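YjbQ family protein (Sulfolobus tokodaii, PDB 1VE0) binds zinc and belongs to the UPF0047 family. Local coordinates at the interface of chains A and B. Numbering follows the deposited sequence. Chains: chain A/B, hypothetical protein (ST2072).

Contact 1: the interface of chains A and B. Residues chain A 51-52, 57, 61, 111; chain B 44, 87-88, 90-91.
A:Asn51 and B:His87 meet with their flat groups nearly upright to one another, the amide and ring planes 76° apart. The imidazole N-H at ND1 points into the side-chain oxygen OD1 of A:Asn51 at 2.9 Å, lying in the carbonyl plane while OD1 stays close to the plane of the ring. That oxygen also takes the backbone N-H of A:Glu52, 2.9 Å from N to OD1, which comes in almost at right angles to the C=O. Two donors thus hold one end of the amide. At the other end ND2 gives a hydrogen bond to the backbone O of B:Thr44 at 3.0 Å, so both ends of the amide are pinned against chain B and its flip is fixed.

A:Leu57 covers one face of the imidazole: its methyl CD2 sits 3.5 Å from the ring centroid, off toward the rim. Further round the ring, the extended chain of A:Glu52 (CG anti to the backbone N, chi1 -173°) brings its carboxylate oxygen OE2 3.2 Å from CE1 of B:His87. The ring carbon CE1 of A:Phe61 lies 3.9 Å from CB of B:Ala91, and its side chain passes antiparallel to B:Val88. A:Glu52 and B:His87 are both zinc-binding residues, and with ND1 engaged, NE2 is probably the nitrogen that faces the metal. The neighbouring subunit thus probably sets the rotation of a zinc-binding histidine, and metal-binding groups of two subunits may gather at this boundary.

Contact 2: the interface of chains A and B. Residues chain A 34-36, 100-102, 107; chain B 5, 38, 40, 128, 130.
B:Lys130 reaches across to A:Ile36, A:Pro100 and A:Ile101, burying 77 Å² of its surface against chain A. From CB the chain leaves with CG anti to the backbone N (chi1 -173°), then bends at the second torsion (116°) before running straight to the amine. CG packs 3.7 Å from the CD1 methyl of A:Ile36, the two side chains passing in opposite directions. CD follows at 3.9 Å from the ring carbon CB of A:Pro100, and CE lies 4.0 Å from CA of A:Gly35. At the tip, NZ donates to the backbone O of A:Ile101 at 3.0 Å, approaching from above the carbonyl plane. The same oxygen accepts ND2 of A:Asn34 at 3.2 Å, this donor lying in the carbonyl plane. Water 1 joins NZ to OD2 of the A:Asp107 carboxylate, linking groups likely to be oppositely charged. An alanine in place of B:Lys130 would probably leave A:Ile101 O and this water without their amine partner and open a gap beside A:Ile36 and A:Pro100.

Around the lysine, A:Ile36 sets CG1 3.8 Å from CD2 of the B:His38 ring, and CD2 of B:Leu128 lies 3.8 Å from CG of A:Pro100. Water 2 links the hydroxyl of B:Ser5 to OD1 of A:Asn34. Strands 2-11, 35-41 and 124-133 of chain B thus face strands 35-41 and 96-102 of chain A, with loop residues A:Asn34 and A:Asp107.

Contact 3: the interface of chains A and B. Residues chain A 50, 97-98, 112; chain B 41, 43, 94-96.
B:Ser96, B:Asn95 and A:Val98 grip one water, water 5, from both chains: the hydroxyl OG of B:Ser96 at 2.6 Å, the amide oxygen OD1 of B:Asn95, and the backbone N and O of A:Val98. The side-chain amide of B:Asn95 is the centre of the patch. Its CG stands between its own backbone N and carbonyl carbon (chi1 67°), which carries the amide out toward A:Ile50 and A:Gln112. OD1 faces the aliphatic side of A:Ile50, 3.6 Å from CG1. ND2 makes a nearly straight bond of 3.1 Å to the backbone O of B:Val41, in the plane of the amide, with an angle of 176° at the hydrogen. It is also joined to water 3, which is held in turn by the O of A:Val98. Bonds at both ends therefore hold the amide against rotation.

A:Gln112 crosses this group with its own amide plane turned 83° away. Extended beyond CG, it brings NE2 to water 4 at 2.7 Å; that water also meets the backbone O of A:Ile50 and of B:His43. NE2 makes a further, weak bond to the O of B:Val41, 3.2 Å off. Water thus carries much of the polar contact here, linking backbone and side-chain groups of both subunits. To one side A:Arg97, bent at its second torsion, brings its guanidinium alongside B:Gly94, a loop residue whose CA lies 3.7 Å from NH2.

Contact 1: the interface of chains A and B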
loop_
_atom_site.group_PDB
_atom_site.type_symbol
_atom_site.label_atom_id
_atom_site.label_comp_id
_atom_site.label_asym_id
_atom_site.label_seq_id
_atom_site.Cartn_x
_atom_site.Cartn_y
_atom_site.Cartn_z
ATOM N N ASN A 51 -10.797 5.885 -0.593
ATOM C CA ASN A 51 -11.026 6.933 -1.571
ATOM C C ASN A 51 -12.472 7.420 -1.597
ATOM O O ASN A 51 -13.240 7.129 -0.691
ATOM C CB ASN A 51 -10.577 6.456 -2.955
ATOM C CG ASN A 51 -9.942 7.570 -3.764
ATOM O OD1 ASN A 51 -10.636 8.337 -4.427
ATOM N ND2 ASN A 51 -8.615 7.684 -3.688
ATOM N N GLU A 52 -12.855 8.157 -2.634
ATOM C CA GLU A 52 -14.219 8.681 -2.675
ATOM C C GLU A 52 -15.198 7.672 -3.258
ATOM O O GLU A 52 -14.953 7.083 -4.312
ATOM C CB GLU A 52 -14.264 9.997 -3.464
ATOM C CG GLU A 52 -15.625 10.689 -3.411
ATOM C CD GLU A 52 -15.673 11.997 -4.190
ATOM O OE1 GLU A 52 -16.778 12.557 -4.337
ATOM O OE2 GLU A 52 -14.612 12.469 -4.648
ATOM N N LEU A 57 -17.237 7.113 -9.829
ATOM C CA LEU A 57 -15.910 6.675 -9.426
ATOM C C LEU A 57 -15.936 5.207 -8.975
ATOM O O LEU A 57 -15.004 4.455 -9.233
ATOM C CB LEU A 57 -15.421 7.596 -8.306
ATOM C CG LEU A 57 -13.942 7.910 -8.131
ATOM C CD1 LEU A 57 -13.320 8.373 -9.445
ATOM C CD2 LEU A 57 -13.811 8.989 -7.054
ATOM N N PHE A 61 -13.033 2.751 -10.688
ATOM C CA PHE A 61 -11.988 1.936 -10.065
ATOM C C PHE A 61 -11.929 0.560 -10.722
ATOM O O PHE A 61 -10.850 0.053 -11.026
ATOM C CB PHE A 61 -12.225 1.750 -8.551
ATOM C CG PHE A 61 -12.165 3.022 -7.755
ATOM C CD1 PHE A 61 -11.105 3.918 -7.915
ATOM C CD2 PHE A 61 -13.186 3.345 -6.863
ATOM C CE1 PHE A 61 -11.066 5.118 -7.203
ATOM C CE2 PHE A 61 -13.156 4.542 -6.150
ATOM C CZ PHE A 61 -12.090 5.433 -6.321
ATOM N N TRP A 111 -13.771 13.584 1.642
ATOM C CA TRP A 111 -14.224 12.620 0.650
ATOM C C TRP A 111 -13.746 11.177 0.833
ATOM O O TRP A 111 -13.952 10.363 -0.059
ATOM C CB TRP A 111 -13.816 13.101 -0.748
ATOM C CG TRP A 111 -14.150 14.542 -1.004
ATOM C CD1 TRP A 111 -13.268 15.574 -1.141
ATOM C CD2 TRP A 111 -15.462 15.118 -1.099
ATOM N NE1 TRP A 111 -13.949 16.764 -1.312
ATOM C CE2 TRP A 111 -15.295 16.512 -1.290
ATOM C CE3 TRP A 111 -16.762 14.594 -1.039
ATOM C CZ2 TRP A 111 -16.381 17.389 -1.420
ATOM C CZ3 TRP A 111 -17.845 15.474 -1.168
ATOM C CH2 TRP A 111 -17.643 16.852 -1.356
ATOM N N THR B 44 -8.011 12.296 -1.315
ATOM C CA THR B 44 -8.321 11.193 -2.209
ATOM C C THR B 44 -7.678 11.366 -3.574
ATOM O O THR B 44 -7.794 10.491 -4.422
ATOM C CB THR B 44 -9.846 11.041 -2.434
ATOM O OG1 THR B 44 -10.351 12.227 -3.054
ATOM C CG2 THR B 44 -10.574 10.816 -1.121
ATOM N N HIS B 87 -8.112 10.270 -8.716
ATOM C CA HIS B 87 -8.758 9.385 -7.751
ATOM C C HIS B 87 -8.303 7.947 -7.967
ATOM O O HIS B 87 -7.922 7.246 -7.024
ATOM C CB HIS B 87 -10.283 9.454 -7.906
ATOM C CG HIS B 87 -10.903 10.658 -7.271
ATOM N ND1 HIS B 87 -11.030 10.795 -5.904
ATOM C CD2 HIS B 87 -11.455 11.771 -7.814
ATOM C CE1 HIS B 87 -11.640 11.937 -5.634
ATOM N NE2 HIS B 87 -11.908 12.546 -6.773
ATOM N N VAL B 88 -8.345 7.516 -9.221
ATOM C CA VAL B 88 -7.965 6.161 -9.577
ATOM C C VAL B 88 -6.504 5.821 -9.284
ATOM O O VAL B 88 -6.211 4.826 -8.610
ATOM C CB VAL B 88 -8.252 5.893 -11.075
ATOM C CG1 VAL B 88 -7.649 4.554 -11.496
ATOM C CG2 VAL B 88 -9.753 5.903 -11.313
ATOM N N SER B 90 -4.404 7.408 -7.363
ATOM C CA SER B 90 -4.160 7.581 -5.925
ATOM C C SER B 90 -4.678 6.390 -5.105
ATOM O O SER B 90 -4.088 6.023 -4.088
ATOM C CB SER B 90 -4.836 8.863 -5.400
ATOM O OG SER B 90 -4.174 10.042 -5.855
ATOM N N ALA B 91 -5.802 5.811 -5.525
ATOM C CA ALA B 91 -6.373 4.672 -4.807
ATOM C C ALA B 91 -5.455 3.468 -4.958
ATOM O O ALA B 91 -5.227 2.717 -4.009
ATOM C CB ALA B 91 -7.759 4.346 -5.348
#

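Contact 2: the interface of chains A and B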
loop_
_atom_site.group_PDB
_atom_site.type_symbol
_atom_site.label_atom_id
_atom_site.label_comp_id
_atom_site.label_asym_id
_atom_site.label_seq_id
_atom_site.Cartn_x
_atom_site.Cartn_y
_atom_site.Cartn_z
ATOM N N ASN A 34 -7.834 6.250 20.515
ATOM C CA ASN A 34 -6.834 6.963 19.727
ATOM C C ASN A 34 -5.847 5.917 19.235
ATOM O O ASN A 34 -5.289 5.162 20.032
ATOM C CB ASN A 34 -6.114 7.989 20.610
ATOM C CG ASN A 34 -5.004 8.744 19.877
ATOM O OD1 ASN A 34 -4.101 9.291 20.512
ATOM N ND2 ASN A 34 -5.076 8.794 18.553
ATOM N N GLY A 35 -5.631 5.863 17.926
ATOM C CA GLY A 35 -4.699 4.872 17.419
ATOM C C GLY A 35 -4.789 4.625 15.935
ATOM O O GLY A 35 -5.060 5.544 15.164
ATOM N N ILE A 36 -4.580 3.371 15.538
ATOM C CA ILE A 36 -4.593 3.007 14.125
ATOM C C ILE A 36 -5.455 1.774 13.861
ATOM O O ILE A 36 -5.414 0.801 14.604
ATOM C CB ILE A 36 -3.146 2.709 13.626
ATOM C CG1 ILE A 36 -2.309 3.993 13.631
ATOM C CG2 ILE A 36 -3.180 2.103 12.230
ATOM C CD1 ILE A 36 -2.808 5.049 12.657
ATOM N N PRO A 100 -6.499 6.288 10.589
ATOM C CA PRO A 100 -6.246 6.684 11.974
ATOM C C PRO A 100 -7.563 6.770 12.732
ATOM O O PRO A 100 -8.616 6.975 12.134
ATOM C CB PRO A 100 -5.563 8.041 11.838
ATOM C CG PRO A 100 -6.167 8.595 10.547
ATOM C CD PRO A 100 -6.221 7.381 9.639
ATOM N N ILE A 101 -7.482 6.595 14.046
ATOM C CA ILE A 101 -8.635 6.670 14.919
ATOM C C ILE A 101 -8.349 7.812 15.891
ATOM O O ILE A 101 -7.255 7.890 16.444
ATOM C CB ILE A 101 -8.809 5.372 15.745
ATOM C CG1 ILE A 101 -8.975 4.170 14.814
ATOM C CG2 ILE A 101 -10.025 5.507 16.663
ATOM C CD1 ILE A 101 -9.012 2.834 15.542
ATOM N N ILE A 102 -9.319 8.695 16.088
ATOM C CA ILE A 102 -9.136 9.802 17.013
ATOM C C ILE A 102 -10.494 10.086 17.658
ATOM O O ILE A 102 -11.523 10.084 16.987
ATOM C CB ILE A 102 -8.575 11.055 16.270
ATOM C CG1 ILE A 102 -8.155 12.131 17.277
ATOM C CG2 ILE A 102 -9.605 11.618 15.315
ATOM C CD1 ILE A 102 -6.991 11.719 18.172
ATOM N N ASP A 107 -10.720 8.758 11.541
ATOM C CA ASP A 107 -10.271 10.090 11.168
ATOM C C ASP A 107 -10.131 10.132 9.644
ATOM O O ASP A 107 -9.043 9.916 9.093
ATOM C CB ASP A 107 -8.935 10.377 11.874
ATOM C CG ASP A 107 -8.414 11.782 11.616
ATOM O OD1 ASP A 107 -9.228 12.676 11.325
ATOM O OD2 ASP A 107 -7.183 11.993 11.727
ATOM N N SER B 5 0.560 12.455 17.151
ATOM C CA SER B 5 -0.234 12.807 15.983
ATOM C C SER B 5 0.121 14.229 15.610
ATOM O O SER B 5 -0.141 15.158 16.379
ATOM C CB SER B 5 -1.728 12.725 16.302
ATOM O OG SER B 5 -2.072 11.447 16.797
ATOM N N HIS B 38 3.178 6.372 10.598
ATOM C CA HIS B 38 2.235 6.168 9.508
ATOM C C HIS B 38 2.099 7.538 8.862
ATOM O O HIS B 38 1.592 8.462 9.490
ATOM C CB HIS B 38 0.878 5.724 10.046
ATOM C CG HIS B 38 0.895 4.368 10.671
ATOM N ND1 HIS B 38 0.718 3.212 9.941
ATOM C CD2 HIS B 38 1.098 3.978 11.952
ATOM C CE1 HIS B 38 0.812 2.168 10.746
ATOM N NE2 HIS B 38 1.041 2.606 11.971
ATOM N N ILE B 40 0.241 9.635 6.477
ATOM C CA ILE B 40 -1.097 9.584 5.894
ATOM C C ILE B 40 -1.645 10.883 5.330
ATOM O O ILE B 40 -1.421 11.946 5.895
ATOM C CB ILE B 40 -2.101 9.122 7.002
ATOM C CG1 ILE B 40 -1.707 7.740 7.515
ATOM C CG2 ILE B 40 -3.554 9.150 6.491
ATOM C CD1 ILE B 40 -2.121 7.511 8.952
ATOM N N LEU B 128 -0.725 13.910 7.558
ATOM C CA LEU B 128 -0.795 13.519 8.963
ATOM C C LEU B 128 0.266 12.447 9.241
ATOM O O LEU B 128 0.367 11.452 8.505
ATOM C CB LEU B 128 -2.180 12.948 9.300
ATOM C CG LEU B 128 -2.281 12.107 10.576
ATOM C CD1 LEU B 128 -2.072 12.974 11.826
ATOM C CD2 LEU B 128 -3.647 11.430 10.614
ATOM N N LYS B 130 1.154 9.943 12.060
ATOM C CA LYS B 130 0.656 9.329 13.274
ATOM C C LYS B 130 1.676 8.274 13.652
ATOM O O LYS B 130 1.793 7.248 12.975
ATOM C CB LYS B 130 -0.704 8.685 12.988
ATOM C CG LYS B 130 -1.419 8.138 14.199
ATOM C CD LYS B 130 -2.705 8.880 14.430
ATOM C CE LYS B 130 -3.511 8.258 15.542
ATOM N NZ LYS B 130 -4.580 9.183 15.972
HETATM O O HOH W 1 -5.483 11.106 14.137
HETATM O O HOH W 2 -2.339 11.432 19.571
#

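Contact 3: the interface of chains A and B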
loop_
_atom_site.group_PDB
_atom_site.type_symbol
_atom_site.label_atom_id
_atom_site.label_comp_id
_atom_site.label_asym_id
_atom_site.label_seq_id
_atom_site.Cartn_x
_atom_site.Cartn_y
_atom_site.Cartn_z
ATOM N N ILE A 50 -8.703 3.464 0.135
ATOM C CA ILE A 50 -9.382 4.532 0.870
ATOM C C ILE A 50 -9.560 5.634 -0.169
ATOM O O ILE A 50 -8.580 6.239 -0.598
ATOM C CB ILE A 50 -8.539 5.132 2.025
ATOM C CG1 ILE A 50 -8.049 4.038 2.970
ATOM C CG2 ILE A 50 -9.384 6.161 2.809
ATOM C CD1 ILE A 50 -9.152 3.183 3.558
ATOM N N ARG A 97 -5.207 -1.262 4.239
ATOM C CA ARG A 97 -5.085 0.190 4.273
ATOM C C ARG A 97 -5.179 0.577 5.749
ATOM O O ARG A 97 -5.821 -0.125 6.533
ATOM C CB ARG A 97 -6.227 0.861 3.492
ATOM C CG ARG A 97 -6.058 0.818 1.978
ATOM C CD ARG A 97 -4.865 1.663 1.556
ATOM N NE ARG A 97 -4.742 1.757 0.103
ATOM C CZ ARG A 97 -4.199 0.818 -0.668
ATOM N NH1 ARG A 97 -3.727 -0.305 -0.127
ATOM N NH2 ARG A 97 -4.089 1.020 -1.980
ATOM N N VAL A 98 -4.533 1.673 6.132
ATOM C CA VAL A 98 -4.605 2.118 7.513
ATOM C C VAL A 98 -5.501 3.342 7.610
ATOM O O VAL A 98 -5.557 4.160 6.693
ATOM C CB VAL A 98 -3.216 2.474 8.078
ATOM C CG1 VAL A 98 -2.327 1.243 8.079
ATOM C CG2 VAL A 98 -2.585 3.557 7.253
ATOM N N GLN A 112 -13.136 10.854 1.972
ATOM C CA GLN A 112 -12.634 9.496 2.188
ATOM C C GLN A 112 -13.614 8.476 2.732
ATOM O O GLN A 112 -14.300 8.702 3.735
ATOM C CB GLN A 112 -11.418 9.484 3.121
ATOM C CG GLN A 112 -10.148 10.050 2.556
ATOM C CD GLN A 112 -8.997 9.854 3.508
ATOM O OE1 GLN A 112 -9.124 10.107 4.714
ATOM N NE2 GLN A 112 -7.859 9.398 2.984
ATOM N N VAL B 41 -2.352 10.813 4.207
ATOM C CA VAL B 41 -3.018 12.024 3.731
ATOM C C VAL B 41 -4.493 11.675 3.799
ATOM O O VAL B 41 -4.885 10.550 3.485
ATOM C CB VAL B 41 -2.652 12.440 2.283
ATOM C CG1 VAL B 41 -1.232 12.997 2.256
ATOM C CG2 VAL B 41 -2.836 11.256 1.305
ATOM N N HIS B 43 -6.547 12.882 1.968
ATOM C CA HIS B 43 -6.975 13.321 0.640
ATOM C C HIS B 43 -7.252 12.105 -0.239
ATOM O O HIS B 43 -6.763 11.013 0.047
ATOM C CB HIS B 43 -5.874 14.155 -0.006
ATOM C CG HIS B 43 -5.566 15.416 0.730
ATOM N ND1 HIS B 43 -6.503 16.408 0.923
ATOM C CD2 HIS B 43 -4.418 15.864 1.295
ATOM C CE1 HIS B 43 -5.945 17.416 1.575
ATOM N NE2 HIS B 43 -4.681 17.110 1.813
ATOM N N GLY B 94 -2.110 4.255 -2.983
ATOM C CA GLY B 94 -2.397 4.279 -1.563
ATOM C C GLY B 94 -2.213 5.663 -0.963
ATOM O O GLY B 94 -1.405 6.464 -1.441
ATOM N N ASN B 95 -2.942 5.940 0.110
ATOM C CA ASN B 95 -2.863 7.250 0.747
ATOM C C ASN B 95 -1.948 7.260 1.957
ATOM O O ASN B 95 -1.914 8.241 2.695
ATOM C CB ASN B 95 -4.251 7.708 1.171
ATOM C CG ASN B 95 -4.820 6.848 2.269
ATOM O OD1 ASN B 95 -4.877 5.624 2.147
ATOM N ND2 ASN B 95 -5.237 7.484 3.362
ATOM N N SER B 96 -1.217 6.170 2.171
ATOM C CA SER B 96 -0.303 6.108 3.294
ATOM C C SER B 96 0.857 5.164 3.030
ATOM O O SER B 96 0.805 4.329 2.127
ATOM C CB SER B 96 -1.025 5.643 4.569
ATOM O OG SER B 96 -1.421 4.278 4.467
HETATM O O HOH W 3 -6.466 6.574 5.857
HETATM O O HOH W 4 -7.790 8.492 0.412
HETATM O O HOH W 5 -4.040 4.147 4.229
#

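The three contacts run as a band along one subunit boundary: the C-alpha centres of contact 3 lie about 9 Å from those of contact 1 and about 11 Å from those of contact 2, whereas contacts 1 and 2 are about 20 Å apart. Chain A strand 46-51 serves contacts 1 and 3, and its strand 96-102 serves contacts 2 and 3; chain B strand 35-41 likewise joins contacts 2 and 3. Contact 3 therefore connects the zinc-ligand end to the lysine end. The deposited assembly holds three copies, and different surfaces of each chain meet here, which suits a ring-like trimer, though this is inferred.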